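Local atomic coordinates of aromatic-L-amino-acid decarboxylase (Catharanthus roseus, PDB entry 6EEW), a protein that catalyses the pyridoxal-phosphate-dependent decarboxylation of L-tryptophan to tryptamine and of L-5-hydroxytryptophan to serotonin, working as a homodimer. Residues V195-D200 / Y250-L255. Sequence-based numbering, arbitrary orientation.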
loop_
_atom_site.group_PDB
_atom_site.type_symbol
_atom_site.label_atom_id
_atom_site.label_comp_id
_atom_site.label_asym_id
_atom_site.label_seq_id
_atom_site.Cartn_x
_atom_site.Cartn_y
_atom_site.Cartn_z
ATOM N N VAL A 195 -8.080 -26.497 -0.576
ATOM C CA VAL A 195 -6.644 -26.734 -0.490
ATOM C C VAL A 195 -5.920 -25.780 -1.425
ATOM O O VAL A 195 -6.335 -25.580 -2.574
ATOM C CB VAL A 195 -6.289 -28.192 -0.828
ATOM C CG1 VAL A 195 -4.776 -28.409 -0.735
ATOM C CG2 VAL A 195 -7.027 -29.119 0.106
ATOM N N CYS A 196 -4.835 -25.194 -0.930
ATOM C CA CYS A 196 -3.981 -24.319 -1.713
ATOM C C CYS A 196 -2.633 -24.997 -1.894
ATOM O O CYS A 196 -2.157 -25.685 -0.984
ATOM C CB CYS A 196 -3.775 -22.963 -1.030
ATOM S SG CYS A 196 -5.252 -21.944 -0.854
ATOM N N TYR A 197 -2.019 -24.792 -3.064
ATOM C CA TYR A 197 -0.768 -25.437 -3.436
ATOM C C TYR A 197 0.274 -24.380 -3.793
ATOM O O TYR A 197 -0.038 -23.388 -4.463
ATOM C CB TYR A 197 -0.974 -26.398 -4.620
ATOM C CG TYR A 197 -2.083 -27.422 -4.423
ATOM C CD1 TYR A 197 -3.392 -27.141 -4.790
ATOM C CD2 TYR A 197 -1.812 -28.674 -3.893
ATOM C CE1 TYR A 197 -4.404 -28.079 -4.615
ATOM C CE2 TYR A 197 -2.816 -29.623 -3.719
ATOM C CZ TYR A 197 -4.109 -29.319 -4.082
ATOM O OH TYR A 197 -5.102 -30.256 -3.905
ATOM N N GLY A 198 1.496 -24.566 -3.301
ATOM C CA GLY A 198 2.606 -23.705 -3.686
ATOM C C GLY A 198 3.920 -24.453 -3.621
ATOM O O GLY A 198 4.072 -25.399 -2.846
ATOM N N SER A 199 4.893 -24.005 -4.412
ATOM C CA SER A 199 6.219 -24.607 -4.354
ATOM C C SER A 199 6.844 -24.449 -2.970
ATOM O O SER A 199 6.667 -23.432 -2.296
ATOM C CB SER A 199 7.143 -23.971 -5.393
ATOM O OG SER A 199 8.494 -24.277 -5.085
ATOM N N ASP A 200 7.630 -25.456 -2.566
ATOM C CA ASP A 200 8.424 -25.330 -1.348
ATOM C C ASP A 200 9.522 -24.284 -1.473
ATOM O O ASP A 200 10.188 -23.984 -0.477
ATOM C CB ASP A 200 9.020 -26.688 -0.954
ATOM C CG ASP A 200 10.027 -27.213 -1.976
ATOM O OD1 ASP A 200 10.363 -26.469 -2.926
ATOM O OD2 ASP A 200 10.474 -28.372 -1.837
ATOM N N TYR A 250 -11.153 -33.426 -0.512
ATOM C CA TYR A 250 -10.833 -32.006 -0.484
ATOM C C TYR A 250 -11.140 -31.364 -1.832
ATOM O O TYR A 250 -11.355 -32.036 -2.845
ATOM C CB TYR A 250 -9.361 -31.794 -0.126
ATOM C CG TYR A 250 -9.038 -32.219 1.279
ATOM C CD1 TYR A 250 -8.804 -33.556 1.576
ATOM C CD2 TYR A 250 -9.001 -31.299 2.319
ATOM C CE1 TYR A 250 -8.526 -33.968 2.870
ATOM C CE2 TYR A 250 -8.715 -31.700 3.611
ATOM C CZ TYR A 250 -8.483 -33.035 3.883
ATOM O OH TYR A 250 -8.204 -33.440 5.168
ATOM N N VAL A 251 -11.156 -30.039 -1.831
ATOM C CA VAL A 251 -11.428 -29.252 -3.028
ATOM C C VAL A 251 -10.183 -28.444 -3.371
ATOM O O VAL A 251 -9.860 -27.472 -2.667
ATOM C CB VAL A 251 -12.664 -28.363 -2.833
ATOM C CG1 VAL A 251 -12.821 -27.421 -3.991
ATOM C CG2 VAL A 251 -13.894 -29.252 -2.733
ATOM N N PRO A 252 -9.442 -28.831 -4.413
ATOM C CA PRO A 252 -8.288 -28.032 -4.852
ATOM C C PRO A 252 -8.724 -26.669 -5.364
ATOM O O PRO A 252 -9.543 -26.557 -6.281
ATOM C CB PRO A 252 -7.671 -28.883 -5.971
ATOM C CG PRO A 252 -8.232 -30.276 -5.783
ATOM C CD PRO A 252 -9.612 -30.053 -5.214
ATOM N N LEU A 253 -8.105 -25.628 -4.827
ATOM C CA LEU A 253 -8.609 -24.273 -4.965
ATOM C C LEU A 253 -7.635 -23.349 -5.670
ATOM O O LEU A 253 -8.021 -22.632 -6.605
ATOM C CB LEU A 253 -8.904 -23.721 -3.569
ATOM C CG LEU A 253 -9.462 -22.310 -3.442
ATOM C CD1 LEU A 253 -10.946 -22.253 -3.784
ATOM C CD2 LEU A 253 -9.181 -21.791 -2.042
ATOM N N PHE A 254 -6.374 -23.362 -5.265
ATOM C CA PHE A 254 -5.480 -22.293 -5.671
ATOM C C PHE A 254 -4.096 -22.875 -5.833
ATOM O O PHE A 254 -3.646 -23.671 -5.000
ATOM C CB PHE A 254 -5.437 -21.163 -4.643
ATOM C CG PHE A 254 -4.656 -19.952 -5.088
ATOM C CD1 PHE A 254 -3.325 -19.797 -4.757
ATOM C CD2 PHE A 254 -5.275 -18.954 -5.811
ATOM C CE1 PHE A 254 -2.621 -18.663 -5.160
ATOM C CE2 PHE A 254 -4.578 -17.809 -6.213
ATOM C CZ PHE A 254 -3.252 -17.668 -5.886
ATOM N N LEU A 255 -3.432 -22.459 -6.904
ATOM C CA LEU A 255 -2.077 -22.874 -7.206
ATOM C C LEU A 255 -1.310 -21.604 -7.488
ATOM O O LEU A 255 -1.724 -20.802 -8.337
ATOM C CB LEU A 255 -2.021 -23.816 -8.414
ATOM C CG LEU A 255 -0.602 -23.963 -8.950
ATOM C CD1 LEU A 255 0.258 -24.683 -7.898
ATOM C CD2 LEU A 255 -0.581 -24.688 -10.320
#
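V195 and Y197 on one strand are hydrogen-bonded to V251, L253 and F254 on its parallel neighbour, and the pattern of these bonds identifies a beta bulge. V195 N donates to V251 O (2.9 Å, 161° at the hydrogen), and V195 O accepts from L253 N at 2.9 Å. A second, weak bond reaches V195 O from F254 N (3.5 Å), so one carbonyl receives two successive amides. Accordingly the register slips by one: V195 pairs with P252, but C196 with F254 and Y197 with L255. Beyond the bulge Y197 N donates to F254 O at 2.8 Å.

Apolar contacts lie on both faces. On that of V195, P252, Y197 and L255, the Y197 ring and the proline lie side by side: P252 CB sits 3.6 Å from Y197 CE1, with P252 CA in plane at the ring edge. V195 CG1 lies 3.5 Å above one face of this ring, displaced toward its rim. The V195 chi1 of 180° sets CG1 anti to the backbone N and leaves CG2 beside that N, where it meets Y250 CB at 3.6 Å. The other face brings C196 SG to F254 CB (3.9 Å).

Y197 OH, bonded to D245 of helix 235-247, ties this face to the covering helix. An alanine at Y197 would probably leave D245 without this hydroxyl partner and open a gap beside P252.

V195 N, V195 O and Y197 N are thus met by the neighbouring strand within the central, mostly parallel sheet of the PLP-dependent decarboxylase domain, the bulge absorbing an extra residue while largely apolar side chains pack on both faces and D245 meets the buried Y197 hydroxyl.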